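Local coordinates for sialyltransferase 0160 (Photobacterium damselae, PDB 4R84), which probably catalyses the transfer of sialic acid from CMP-sialic acid to galactoside acceptors as a GT-B glycosyltransferase, and binds a fluorinated donor analogue here, at residues E345-Q350 with T439-D444; V383-I388 with G419-M424; S452-I457 with N463-T468; V487-T490 with K495-D498. All coordinates share one frame; numbering follows the deposited sequence.

Interaction 1 (E345-Q350 with T439-D444); sequences EQLQQQ and TDMLPD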
loop_
_atom_site.group_PDB
_atom_site.type_symbol
_atom_site.label_atom_id
_atom_site.label_comp_id
_atom_site.label_asym_id
_atom_site.label_seq_id
_atom_site.Cartn_x
_atom_site.Cartn_y
_atom_site.Cartn_z
ATOM N N GLU A 345 -7.895 2.855 20.259
ATOM C CA GLU A 345 -7.881 2.976 21.707
ATOM C C GLU A 345 -9.133 2.373 22.320
ATOM O O GLU A 345 -9.059 1.692 23.333
ATOM C CB GLU A 345 -7.759 4.451 22.101
ATOM C CG GLU A 345 -7.838 4.727 23.586
ATOM C CD GLU A 345 -7.477 6.162 23.913
ATOM O OE1 GLU A 345 -6.791 6.800 23.087
ATOM O OE2 GLU A 345 -7.895 6.656 24.983
ATOM N N GLN A 346 -10.278 2.606 21.688
ATOM C CA GLN A 346 -11.538 2.038 22.160
ATOM C C GLN A 346 -11.547 0.515 22.038
ATOM O O GLN A 346 -11.981 -0.171 22.955
ATOM C CB GLN A 346 -12.726 2.632 21.404
ATOM C CG GLN A 346 -14.064 2.125 21.892
ATOM C CD GLN A 346 -15.220 2.722 21.122
ATOM O OE1 GLN A 346 -15.139 2.915 19.911
ATOM N NE2 GLN A 346 -16.288 3.052 21.827
ATOM N N LEU A 347 -11.070 -0.022 20.920
ATOM C CA LEU A 347 -11.064 -1.477 20.771
ATOM C C LEU A 347 -10.105 -2.110 21.774
ATOM O O LEU A 347 -10.396 -3.176 22.327
ATOM C CB LEU A 347 -10.692 -1.893 19.343
ATOM C CG LEU A 347 -10.796 -3.403 19.080
ATOM C CD1 LEU A 347 -12.205 -3.919 19.424
ATOM C CD2 LEU A 347 -10.439 -3.761 17.644
ATOM N N GLN A 348 -8.974 -1.445 22.025
ATOM C CA GLN A 348 -8.031 -1.914 23.042
ATOM C C GLN A 348 -8.731 -2.008 24.391
ATOM O O GLN A 348 -8.567 -2.986 25.131
ATOM C CB GLN A 348 -6.817 -0.984 23.162
ATOM C CG GLN A 348 -5.792 -1.121 22.046
ATOM C CD GLN A 348 -4.641 -0.125 22.165
ATOM O OE1 GLN A 348 -4.850 1.062 22.436
ATOM N NE2 GLN A 348 -3.419 -0.607 21.952
ATOM N N GLN A 349 -9.506 -0.975 24.704
ATOM C CA GLN A 349 -10.239 -0.930 25.968
ATOM C C GLN A 349 -11.285 -2.032 26.005
ATOM O O GLN A 349 -11.474 -2.683 27.037
ATOM C CB GLN A 349 -10.877 0.447 26.170
ATOM C CG GLN A 349 -9.837 1.551 26.467
ATOM C CD GLN A 349 -10.416 2.965 26.451
ATOM O OE1 GLN A 349 -11.616 3.156 26.251
ATOM N NE2 GLN A 349 -9.554 3.963 26.650
ATOM N N GLN A 350 -11.956 -2.251 24.879
ATOM C CA GLN A 350 -13.000 -3.283 24.809
ATOM C C GLN A 350 -12.429 -4.701 24.920
ATOM O O GLN A 350 -13.027 -5.574 25.574
ATOM C CB GLN A 350 -13.809 -3.136 23.513
ATOM C CG GLN A 350 -14.658 -1.870 23.492
ATOM C CD GLN A 350 -15.232 -1.545 22.131
ATOM O OE1 GLN A 350 -14.628 -1.834 21.096
ATOM N NE2 GLN A 350 -16.422 -0.955 22.122
ATOM N N THR A 439 -2.652 -2.528 12.132
ATOM C CA THR A 439 -2.450 -1.747 13.346
ATOM C C THR A 439 -2.181 -2.631 14.557
ATOM O O THR A 439 -2.226 -2.159 15.706
ATOM C CB THR A 439 -3.671 -0.848 13.639
ATOM O OG1 THR A 439 -4.845 -1.669 13.767
ATOM C CG2 THR A 439 -3.886 0.164 12.513
ATOM N N ASP A 440 -1.882 -3.900 14.278
ATOM C CA ASP A 440 -1.558 -4.902 15.295
ATOM C C ASP A 440 -2.704 -5.061 16.276
ATOM O O ASP A 440 -2.488 -5.198 17.480
ATOM C CB ASP A 440 -0.264 -4.534 16.030
ATOM C CG ASP A 440 0.371 -5.724 16.727
ATOM O OD1 ASP A 440 0.007 -6.875 16.396
ATOM O OD2 ASP A 440 1.239 -5.511 17.598
ATOM N N MET A 441 -3.930 -5.062 15.759
ATOM C CA MET A 441 -5.112 -5.149 16.616
ATOM C C MET A 441 -5.940 -6.405 16.338
ATOM O O MET A 441 -7.143 -6.450 16.616
ATOM C CB MET A 441 -5.989 -3.907 16.455
ATOM C CG MET A 441 -5.434 -2.656 17.163
ATOM S SD MET A 441 -5.336 -2.913 18.958
ATOM C CE MET A 441 -7.082 -2.969 19.355
ATOM N N LEU A 442 -5.302 -7.432 15.795
ATOM C CA LEU A 442 -6.000 -8.705 15.646
ATOM C C LEU A 442 -6.307 -9.288 17.016
ATOM O O LEU A 442 -5.537 -9.102 17.965
ATOM C CB LEU A 442 -5.180 -9.691 14.820
ATOM C CG LEU A 442 -5.141 -9.357 13.327
ATOM C CD1 LEU A 442 -4.149 -10.249 12.638
ATOM C CD2 LEU A 442 -6.523 -9.496 12.689
ATOM N N PRO A 443 -7.428 -10.009 17.121
ATOM C CA PRO A 443 -7.806 -10.617 18.397
ATOM C C PRO A 443 -7.083 -11.933 18.610
ATOM O O PRO A 443 -6.144 -12.241 17.878
ATOM C CB PRO A 443 -9.302 -10.845 18.227
ATOM C CG PRO A 443 -9.412 -11.241 16.779
ATOM C CD PRO A 443 -8.436 -10.281 16.076
ATOM N N ASP A 444 -7.518 -12.698 19.606
ATOM C CA ASP A 444 -6.929 -14.001 19.853
ATOM C C ASP A 444 -7.365 -15.022 18.811
ATOM O O ASP A 444 -6.587 -15.890 18.417
ATOM C CB ASP A 444 -7.275 -14.471 21.260
ATOM C CG ASP A 444 -6.678 -13.577 22.315
ATOM O OD1 ASP A 444 -5.464 -13.703 22.546
ATOM O OD2 ASP A 444 -7.405 -12.744 22.902
#
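The carboxamide of Gln-348 is the one flat side-chain group among the touching residues, and it receives Met-441 on neither face nor edge, because Met-441 stops at the aliphatic stem of the glutamine. CE of Met-441 lies 3.5 Å from Gln-348 CG, and SD follows at 3.6 Å from the same CG, the two side chains crossing at about a right angle. The methyl also reaches the helix backbone, with CE 3.6 Å from Gln-348 N. Leu-347 meets the same methyl with three of its carbons: its CG is 3.7 Å from Met-441 CE, with CB and CD2 only slightly farther, and the two side chains run past each other in opposite senses. Met-441 gets its methyl there by folding at chi2 (-62°) and chi3 (-69°). In the Rossmann-like domain that carries the parallel sheet, helix 344-353 precedes strand 358-362, while the loop 439-444 runs into the neighbouring strand 445-447, and the methionine pins that loop to the helix. Leu-436 of helix 434-438 packs on both Leu-347 and Met-441. The carbonyl of Met-441 is hydrogen-bonded to the hydroxyl of Tyr-351, a residue of the calcium site, and the Asp-444 carboxylate to the backbone N of Asn-358, another residue of that site.

Interaction 2 (V383-I388 with G419-M424); sequences VINNAI and GSFPDM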
loop_
_atom_site.group_PDB
_atom_site.type_symbol
_atom_site.label_atom_id
_atom_site.label_comp_id
_atom_site.label_asym_id
_atom_site.label_seq_id
_atom_site.Cartn_x
_atom_site.Cartn_y
_atom_site.Cartn_z
ATOM N N VAL A 383 -24.186 -20.021 12.911
ATOM C CA VAL A 383 -22.743 -20.261 12.940
ATOM C C VAL A 383 -22.128 -19.832 14.281
ATOM O O VAL A 383 -21.326 -20.555 14.869
ATOM C CB VAL A 383 -21.996 -19.537 11.782
ATOM C CG1 VAL A 383 -20.489 -19.736 11.929
ATOM C CG2 VAL A 383 -22.454 -20.076 10.443
ATOM N N ILE A 384 -22.480 -18.646 14.763
ATOM C CA ILE A 384 -21.928 -18.177 16.033
ATOM C C ILE A 384 -22.357 -19.082 17.193
ATOM O O ILE A 384 -21.556 -19.415 18.066
ATOM C CB ILE A 384 -22.375 -16.746 16.339
ATOM C CG1 ILE A 384 -21.950 -15.828 15.192
ATOM C CG2 ILE A 384 -21.788 -16.279 17.688
ATOM C CD1 ILE A 384 -22.573 -14.448 15.253
ATOM N N ASN A 385 -23.633 -19.464 17.194
ATOM C CA ASN A 385 -24.151 -20.364 18.218
ATOM C C ASN A 385 -23.355 -21.656 18.275
ATOM O O ASN A 385 -23.023 -22.137 19.359
ATOM C CB ASN A 385 -25.632 -20.656 17.980
ATOM C CG ASN A 385 -26.525 -19.543 18.482
ATOM O OD1 ASN A 385 -26.201 -18.884 19.468
ATOM N ND2 ASN A 385 -27.651 -19.321 17.805
ATOM N N ASN A 386 -23.029 -22.209 17.110
ATOM C CA ASN A 386 -22.196 -23.408 17.058
ATOM C C ASN A 386 -20.804 -23.145 17.599
ATOM O O ASN A 386 -20.227 -23.992 18.277
ATOM C CB ASN A 386 -22.094 -23.936 15.628
ATOM C CG ASN A 386 -23.357 -24.622 15.161
ATOM O OD1 ASN A 386 -24.442 -24.392 15.698
ATOM N ND2 ASN A 386 -23.227 -25.461 14.143
ATOM N N ALA A 387 -20.261 -21.964 17.289
ATOM C CA ALA A 387 -18.897 -21.609 17.674
ATOM C C ALA A 387 -18.709 -21.478 19.177
ATOM O O ALA A 387 -17.633 -21.760 19.696
ATOM C CB ALA A 387 -18.484 -20.296 16.995
ATOM N N ILE A 388 -19.743 -21.023 19.873
ATOM C CA ILE A 388 -19.612 -20.782 21.302
ATOM C C ILE A 388 -20.213 -21.911 22.150
ATOM O O ILE A 388 -20.163 -21.844 23.376
ATOM C CB ILE A 388 -20.282 -19.449 21.699
ATOM C CG1 ILE A 388 -21.804 -19.537 21.537
ATOM C CG2 ILE A 388 -19.702 -18.294 20.885
ATOM C CD1 ILE A 388 -22.525 -18.275 21.961
ATOM N N GLY A 419 -27.837 -8.028 17.526
ATOM C CA GLY A 419 -28.921 -8.057 18.487
ATOM C C GLY A 419 -29.187 -9.445 19.043
ATOM O O GLY A 419 -29.908 -9.593 20.031
ATOM N N SER A 420 -28.609 -10.466 18.419
ATOM C CA SER A 420 -28.865 -11.846 18.845
ATOM C C SER A 420 -27.919 -12.298 19.947
ATOM O O SER A 420 -28.094 -13.368 20.535
ATOM C CB SER A 420 -28.754 -12.807 17.662
ATOM O OG SER A 420 -29.683 -12.477 16.654
ATOM N N PHE A 421 -26.932 -11.462 20.235
ATOM C CA PHE A 421 -25.933 -11.742 21.254
ATOM C C PHE A 421 -25.705 -10.486 22.078
ATOM O O PHE A 421 -24.915 -9.626 21.708
ATOM C CB PHE A 421 -24.622 -12.229 20.612
ATOM C CG PHE A 421 -24.792 -13.471 19.790
ATOM C CD1 PHE A 421 -25.147 -13.397 18.457
ATOM C CD2 PHE A 421 -24.649 -14.723 20.369
ATOM C CE1 PHE A 421 -25.347 -14.537 17.708
ATOM C CE2 PHE A 421 -24.839 -15.871 19.618
ATOM C CZ PHE A 421 -25.192 -15.777 18.288
ATOM N N PRO A 422 -26.445 -10.365 23.187
ATOM C CA PRO A 422 -26.484 -9.167 24.032
ATOM C C PRO A 422 -25.110 -8.680 24.505
ATOM O O PRO A 422 -24.922 -7.475 24.645
ATOM C CB PRO A 422 -27.337 -9.613 25.220
ATOM C CG PRO A 422 -28.235 -10.672 24.645
ATOM C CD PRO A 422 -27.364 -11.412 23.675
ATOM N N ASP A 423 -24.169 -9.584 24.764
ATOM C CA ASP A 423 -22.879 -9.135 25.280
ATOM C C ASP A 423 -21.801 -9.071 24.201
ATOM O O ASP A 423 -20.620 -8.902 24.506
ATOM C CB ASP A 423 -22.409 -10.076 26.384
ATOM C CG ASP A 423 -23.223 -9.939 27.662
ATOM O OD1 ASP A 423 -23.774 -8.846 27.933
ATOM O OD2 ASP A 423 -23.321 -10.948 28.389
ATOM N N MET A 424 -22.212 -9.139 22.941
ATOM C CA MET A 424 -21.269 -9.086 21.834
ATOM C C MET A 424 -20.953 -7.626 21.531
ATOM O O MET A 424 -21.844 -6.783 21.496
ATOM C CB MET A 424 -21.810 -9.813 20.602
ATOM C CG MET A 424 -20.778 -9.969 19.461
ATOM S SD MET A 424 -21.325 -11.108 18.160
ATOM C CE MET A 424 -22.779 -10.292 17.551
#
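Phe-421 O accepts a hydrogen bond from Met-424 N at 3.0 Å, closing a type I turn, while the carbonyl of Ile-384, the residue that meets the Phe-421 ring, is taken within its helix by Ile-388 N. With these backbone groups paired locally, side chains make the contact. The ring of Phe-421 points at helix 373-388, and CG2 of Ile-384 lies over one of its faces in a CH-pi contact, 3.9 Å from the ring centroid and 27° off the normal. Ile-384 CG2 is shifted toward the rim, 3.5 Å from Phe-421 CZ. Ile-384 CD1 approaches Phe-421 CE1 at 3.7 Å; with chi1 at -57°, CG2 stands opposite the backbone N and both branches are brought to the ring. Asn-385 comes to the edge instead: OD1 lies near the ring plane, 3.3 Å from Phe-421 CE2, and the amide is turned 52° from the ring. Ile-388 adds a looser touch through CD1. Ile-417 of helix 412-419 also packs on Ile-384, and Leu-402 of strand 401-405 on Phe-421 and Ile-388. Phe-421, in the loop leading into strand 425-427, thus packs on the last turns of helix 373-388, the helix of the preceding beta-alpha-beta crossover, as befits a Rossmann-like domain of the GT-B fold.

Interaction 3 (S452-I457 with N463-T468); sequences SLYFTI and NFIVFT. With CSF (cytidine-5'-monophosphate-3-fluoro-N-acetyl-neuraminic acid), chain E.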
loop_
_atom_site.group_PDB
_atom_site.type_symbol
_atom_site.label_atom_id
_atom_site.label_comp_id
_atom_site.label_asym_id
_atom_site.label_seq_id
_atom_site.Cartn_x
_atom_site.Cartn_y
_atom_site.Cartn_z
ATOM N N SER A 452 -11.625 -12.370 1.628
ATOM C CA SER A 452 -10.237 -12.067 1.324
ATOM C C SER A 452 -9.466 -11.664 2.585
ATOM O O SER A 452 -8.245 -11.797 2.651
ATOM C CB SER A 452 -10.179 -10.957 0.255
ATOM O OG SER A 452 -8.848 -10.663 -0.072
ATOM N N LEU A 453 -10.182 -11.154 3.582
ATOM C CA LEU A 453 -9.549 -10.681 4.799
ATOM C C LEU A 453 -8.754 -11.790 5.508
ATOM O O LEU A 453 -7.840 -11.495 6.274
ATOM C CB LEU A 453 -10.597 -10.079 5.749
ATOM C CG LEU A 453 -11.625 -11.010 6.411
ATOM C CD1 LEU A 453 -11.095 -11.606 7.722
ATOM C CD2 LEU A 453 -12.935 -10.224 6.644
ATOM N N TYR A 454 -9.098 -13.058 5.260
ATOM C CA TYR A 454 -8.408 -14.162 5.940
ATOM C C TYR A 454 -6.991 -14.384 5.412
ATOM O O TYR A 454 -6.208 -15.107 6.027
ATOM C CB TYR A 454 -9.230 -15.464 5.838
ATOM C CG TYR A 454 -10.325 -15.482 6.868
ATOM C CD1 TYR A 454 -10.067 -15.879 8.173
ATOM C CD2 TYR A 454 -11.593 -15.017 6.556
ATOM C CE1 TYR A 454 -11.059 -15.847 9.136
ATOM C CE2 TYR A 454 -12.582 -14.981 7.499
ATOM C CZ TYR A 454 -12.316 -15.392 8.784
ATOM O OH TYR A 454 -13.328 -15.341 9.707
ATOM N N PHE A 455 -6.647 -13.732 4.303
ATOM C CA PHE A 455 -5.314 -13.895 3.746
ATOM C C PHE A 455 -4.251 -13.080 4.475
ATOM O O PHE A 455 -3.060 -13.258 4.240
ATOM C CB PHE A 455 -5.327 -13.531 2.266
ATOM C CG PHE A 455 -5.560 -14.704 1.385
ATOM C CD1 PHE A 455 -6.756 -15.409 1.462
ATOM C CD2 PHE A 455 -4.588 -15.140 0.513
ATOM C CE1 PHE A 455 -6.980 -16.501 0.662
ATOM C CE2 PHE A 455 -4.811 -16.242 -0.291
ATOM C CZ PHE A 455 -6.002 -16.924 -0.213
ATOM N N THR A 456 -4.661 -12.204 5.379
ATOM C CA THR A 456 -3.661 -11.473 6.140
ATOM C C THR A 456 -3.859 -11.672 7.636
ATOM O O THR A 456 -3.595 -10.788 8.443
ATOM C CB THR A 456 -3.661 -9.977 5.787
ATOM O OG1 THR A 456 -4.995 -9.458 5.847
ATOM C CG2 THR A 456 -3.109 -9.774 4.385
ATOM N N ILE A 457 -4.329 -12.861 7.994
ATOM C CA ILE A 457 -4.390 -13.253 9.395
ATOM C C ILE A 457 -3.431 -14.416 9.623
ATOM O O ILE A 457 -3.491 -15.403 8.891
ATOM C CB ILE A 457 -5.798 -13.688 9.805
ATOM C CG1 ILE A 457 -6.839 -12.612 9.475
ATOM C CG2 ILE A 457 -5.833 -14.033 11.290
ATOM C CD1 ILE A 457 -8.261 -13.055 9.796
ATOM N N ASN A 463 -9.564 -19.563 13.233
ATOM C CA ASN A 463 -10.184 -20.739 13.856
ATOM C C ASN A 463 -10.899 -21.642 12.854
ATOM O O ASN A 463 -10.546 -22.813 12.698
ATOM C CB ASN A 463 -11.167 -20.310 14.943
ATOM C CG ASN A 463 -11.294 -21.347 16.048
ATOM O OD1 ASN A 463 -11.817 -22.436 15.829
ATOM N ND2 ASN A 463 -10.824 -21.003 17.246
ATOM N N PHE A 464 -11.903 -21.101 12.174
ATOM C CA PHE A 464 -12.561 -21.808 11.074
ATOM C C PHE A 464 -13.078 -20.792 10.078
ATOM O O PHE A 464 -13.251 -19.617 10.405
ATOM C CB PHE A 464 -13.721 -22.702 11.544
ATOM C CG PHE A 464 -14.860 -21.963 12.200
ATOM C CD1 PHE A 464 -15.818 -21.304 11.437
ATOM C CD2 PHE A 464 -15.008 -21.980 13.575
ATOM C CE1 PHE A 464 -16.865 -20.641 12.032
ATOM C CE2 PHE A 464 -16.065 -21.331 14.179
ATOM C CZ PHE A 464 -17.003 -20.668 13.412
ATOM N N ILE A 465 -13.331 -21.267 8.865
ATOM C CA ILE A 465 -13.870 -20.431 7.805
ATOM C C ILE A 465 -15.075 -21.089 7.164
ATOM O O ILE A 465 -15.031 -22.274 6.816
ATOM C CB ILE A 465 -12.820 -20.165 6.746
ATOM C CG1 ILE A 465 -11.629 -19.452 7.380
ATOM C CG2 ILE A 465 -13.396 -19.288 5.669
ATOM C CD1 ILE A 465 -10.544 -19.104 6.397
ATOM N N VAL A 466 -16.149 -20.318 7.008
ATOM C CA VAL A 466 -17.389 -20.841 6.454
ATOM C C VAL A 466 -17.590 -20.431 5.007
ATOM O O VAL A 466 -17.554 -19.242 4.686
ATOM C CB VAL A 466 -18.584 -20.361 7.261
ATOM C CG1 VAL A 466 -19.880 -20.856 6.623
ATOM C CG2 VAL A 466 -18.461 -20.859 8.702
ATOM N N PHE A 467 -17.780 -21.411 4.130
ATOM C CA PHE A 467 -18.147 -21.099 2.761
ATOM C C PHE A 467 -19.640 -21.254 2.577
ATOM O O PHE A 467 -20.244 -22.146 3.143
ATOM C CB PHE A 467 -17.381 -21.975 1.793
ATOM C CG PHE A 467 -15.939 -21.651 1.757
ATOM C CD1 PHE A 467 -15.093 -22.126 2.737
ATOM C CD2 PHE A 467 -15.432 -20.820 0.774
ATOM C CE1 PHE A 467 -13.748 -21.803 2.720
ATOM C CE2 PHE A 467 -14.098 -20.495 0.756
ATOM C CZ PHE A 467 -13.257 -20.982 1.728
ATOM N N THR A 468 -20.227 -20.334 1.828
ATOM C CA THR A 468 -21.669 -20.300 1.635
ATOM C C THR A 468 -22.014 -20.647 0.180
ATOM O O THR A 468 -21.138 -20.652 -0.677
ATOM C CB THR A 468 -22.231 -18.916 1.986
ATOM O OG1 THR A 468 -21.533 -17.931 1.227
ATOM C CG2 THR A 468 -22.062 -18.601 3.464
HETATM C C5A CSF E . -16.602 -11.948 -3.524
HETATM C C4A CSF E . -15.942 -10.597 -3.771
HETATM C C2A CSF E . -16.939 -9.780 -1.593
HETATM O O6A CSF E . -17.475 -11.107 -1.440
HETATM C C6A CSF E . -16.705 -12.155 -2.018
HETATM C C3A CSF E . -16.724 -9.471 -3.086
HETATM O O4A CSF E . -15.875 -10.369 -5.185
HETATM N N5A CSF E . -15.794 -12.996 -4.106
HETATM C C7A CSF E . -17.424 -13.457 -1.729
HETATM C C8A CSF E . -17.520 -13.681 -0.230
HETATM C C9A CSF E . -18.051 -15.079 0.063
HETATM O O9A CSF E . -18.079 -15.241 1.481
HETATM O O8A CSF E . -16.206 -13.573 0.316
HETATM O O7A CSF E . -18.749 -13.395 -2.261
HETATM C C1A CSF E . -17.924 -8.789 -1.007
HETATM O OBA CSF E . -17.596 -7.588 -0.944
HETATM O OAA CSF E . -19.045 -9.188 -0.613
HETATM O O1A CSF E . -15.681 -9.597 -0.942
HETATM O O2A CSF E . -13.828 -10.566 0.412
HETATM N N1 CSF E . -14.997 -6.960 4.974
HETATM C C2 CSF E . -14.903 -6.571 6.319
HETATM N N3 CSF E . -15.539 -7.288 7.273
HETATM C C4 CSF E . -16.251 -8.379 6.918
HETATM C C5 CSF E . -16.361 -8.768 5.583
HETATM C C6 CSF E . -15.717 -8.021 4.602
HETATM C "C3'" CSF E . -12.789 -7.290 2.644
HETATM C "C2'" CSF E . -12.848 -6.411 3.866
HETATM C "C1'" CSF E . -14.327 -6.116 3.972
HETATM O "O4'" CSF E . -14.898 -6.337 2.679
HETATM C "C4'" CSF E . -13.851 -6.668 1.768
HETATM P PA CSF E . -15.237 -10.044 0.550
HETATM O "O5'" CSF E . -15.041 -8.690 1.355
HETATM C "C5'" CSF E . -14.384 -7.609 0.710
HETATM O "O3'" CSF E . -11.490 -7.298 2.067
HETATM O "O2'" CSF E . -12.193 -5.161 3.613
HETATM N N4 CSF E . -16.889 -9.100 7.873
HETATM O O2 CSF E . -14.227 -5.551 6.618
HETATM O O3A CSF E . -16.292 -10.844 1.265
HETATM C C10 CSF E . -16.284 -13.919 -4.938
HETATM O O10 CSF E . -17.436 -13.896 -5.345
HETATM C C11 CSF E . -15.324 -15.009 -5.326
HETATM F F3A CSF E . -17.957 -9.319 -3.677
#
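The donor-nucleotide site of this GT-B enzyme is lined by the short 3-10 turn 452-455, whose inner side rests on strand 462-468 through Tyr-454 and Ile-465. Ile-465 lays its terminal CD1 over one face of the Tyr-454 ring, 4.0 Å from the centroid and 28° off the normal, a CH-pi contact whose closest approach is 3.7 Å to Tyr-454 CG. CG1 of the isoleucine follows above the rim of the same face. On the opposite face lies Leu-453 CD1, 3.6 Å above the plane, so the tyrosine is sandwiched between two aliphatic side chains that limit the turning of its ring. The other methyl of that leucine, CD2, stands 3.8 Å from C4 of the cytosine, and Leu-453 therefore links the buried ring to the bound base. At the amino end of the turn, Ser-452 N donates to the phosphate oxygen O2A of the ligand at 3.1 Å, almost straight at 169°; this end of the turn, facing the phosphate, probably favours its charge. The phenol oxygen of Tyr-454 is hydrogen-bonded to Thr-362, which satisfies and tethers the polar end of a buried ring. Around the pair, Met-488 of helix 483-490 and Val-494 pack on Ile-465, Val-446 of strand 445-447 touches Tyr-454, and strand 499-502 runs parallel to strand 462-468.

Interaction 4 (V487-T490 with K495-D498); sequences VMLT and KEKD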
loop_
_atom_site.group_PDB
_atom_site.type_symbol
_atom_site.label_atom_id
_atom_site.label_comp_id
_atom_site.label_asym_id
_atom_site.label_seq_id
_atom_site.Cartn_x
_atom_site.Cartn_y
_atom_site.Cartn_z
ATOM N N VAL A 487 -5.595 -22.905 -2.404
ATOM C CA VAL A 487 -4.534 -21.940 -2.116
ATOM C C VAL A 487 -4.318 -21.759 -0.620
ATOM O O VAL A 487 -3.181 -21.795 -0.143
ATOM C CB VAL A 487 -4.838 -20.571 -2.758
ATOM C CG1 VAL A 487 -3.908 -19.486 -2.211
ATOM C CG2 VAL A 487 -4.758 -20.684 -4.262
ATOM N N MET A 488 -5.404 -21.619 0.135
ATOM C CA MET A 488 -5.295 -21.432 1.572
ATOM C C MET A 488 -4.690 -22.659 2.254
ATOM O O MET A 488 -3.927 -22.521 3.216
ATOM C CB MET A 488 -6.668 -21.131 2.168
ATOM C CG MET A 488 -7.327 -19.926 1.552
ATOM S SD MET A 488 -8.858 -19.509 2.404
ATOM C CE MET A 488 -8.200 -18.820 3.892
ATOM N N LEU A 489 -5.021 -23.852 1.762
ATOM C CA LEU A 489 -4.415 -25.076 2.283
ATOM C C LEU A 489 -2.907 -25.103 2.030
ATOM O O LEU A 489 -2.136 -25.403 2.933
ATOM C CB LEU A 489 -5.089 -26.311 1.675
ATOM C CG LEU A 489 -6.524 -26.616 2.142
ATOM C CD1 LEU A 489 -7.167 -27.681 1.269
ATOM C CD2 LEU A 489 -6.575 -27.049 3.601
ATOM N N THR A 490 -2.494 -24.791 0.803
ATOM C CA THR A 490 -1.070 -24.755 0.426
ATOM C C THR A 490 -0.286 -23.738 1.264
ATOM O O THR A 490 0.876 -23.966 1.633
ATOM C CB THR A 490 -0.908 -24.427 -1.074
ATOM O OG1 THR A 490 -1.501 -25.476 -1.847
ATOM C CG2 THR A 490 0.560 -24.297 -1.469
ATOM N N LYS A 495 -6.418 -25.785 7.627
ATOM C CA LYS A 495 -6.414 -27.196 7.293
ATOM C C LYS A 495 -7.839 -27.583 6.892
ATOM O O LYS A 495 -8.775 -26.814 7.109
ATOM C CB LYS A 495 -5.916 -28.019 8.482
ATOM C CG LYS A 495 -4.473 -27.727 8.831
ATOM C CD LYS A 495 -3.975 -28.618 9.960
ATOM C CE LYS A 495 -2.477 -28.434 10.144
ATOM N NZ LYS A 495 -2.147 -27.051 10.593
ATOM N N GLU A 496 -8.007 -28.760 6.300
ATOM C CA GLU A 496 -9.306 -29.146 5.775
ATOM C C GLU A 496 -10.399 -29.116 6.833
ATOM O O GLU A 496 -11.527 -28.722 6.542
ATOM C CB GLU A 496 -9.247 -30.533 5.142
ATOM C CG GLU A 496 -8.611 -30.539 3.768
ATOM C CD GLU A 496 -8.983 -31.772 2.970
ATOM O OE1 GLU A 496 -8.717 -31.791 1.748
ATOM O OE2 GLU A 496 -9.564 -32.709 3.561
ATOM N N LYS A 497 -10.047 -29.503 8.060
ATOM C CA LYS A 497 -10.993 -29.514 9.170
ATOM C C LYS A 497 -11.535 -28.118 9.506
ATOM O O LYS A 497 -12.558 -27.991 10.179
ATOM C CB LYS A 497 -10.329 -30.096 10.424
ATOM C CG LYS A 497 -9.681 -28.975 11.214
ATOM C CD LYS A 497 -9.041 -29.354 12.491
ATOM C CE LYS A 497 -8.614 -28.075 13.191
ATOM N NZ LYS A 497 -9.758 -27.213 13.577
ATOM N N ASP A 498 -10.833 -27.071 9.067
ATOM C CA ASP A 498 -11.223 -25.702 9.361
ATOM C C ASP A 498 -12.211 -25.177 8.325
ATOM O O ASP A 498 -12.786 -24.108 8.507
ATOM C CB ASP A 498 -10.005 -24.773 9.393
ATOM C CG ASP A 498 -8.978 -25.197 10.431
ATOM O OD1 ASP A 498 -9.397 -25.557 11.546
ATOM O OD2 ASP A 498 -7.760 -25.184 10.126
#
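Leu-489 makes the close side of this contact with one methyl group. Its CD2 presses on the backbone where Lys-495 joins Glu-496, 3.5 Å from Glu-496 N and 3.6 Å from Lys-495 C. CG of Leu-489 is anti to the carbonyl carbon (chi1 -71°), which lets CD2 lie against the 495-496 peptide bond. The packing is slacker toward the aliphatic part of Glu-496: CG lies 4.0 Å from Leu-489 CD2 and about as far from CD1, the two side chains crossing at a slant. Beyond CG the glutamate chain is extended and carries its carboxylate past the leucine toward the solvent side, while the Lys-495 side chain leaves its backbone directed away from the helix. The receiving turn is held by its own polar bonds. Lys-495 N donates to Asp-498 OD2 at 2.9 Å with an angle of 171°, and Asp-498 N returns a bond to Lys-495 O, so that the two residues are tied together twice. OD1 of the same carboxylate forms a salt bridge with Lys-497 NZ at 2.6 Å, met nearly in line with the C-O bond. This pairing would tend to keep the buried Asp-498 ionised. The chemistry is thus divided: directional and charged bonds shape the 3-10 turn 496-498 ahead of strand 499-502, whereas helix 483-490 meets that turn through undirected van der Waals contact of a leucine side chain with a peptide bond and the glutamate stem.

Interactions 1 to 3 lie in the domain built on the parallel sheet 358-362, 401-405, 425-427 and 445-447; interaction 4 sits beside strand 462-468, its helix also touching helices 237-246 and 299-302. Interaction 3 touches the ligand directly, through Ser-452 and Leu-453, whereas the side chains of Ile-384 in interaction 2 and Leu-347 in interaction 1 lie about 11 and 12 Å from it, the latter about 9 Å from the calcium ion. Strand 462-468 joins three of them: Phe-464 CE1 touches Val-383 CG1 at 3.7 Å, and Ile-465 N probably hydrogen-bonds Asp-498 O at 2.9 Å. Interaction 1 meets interaction 3 through Leu-442 and Thr-456.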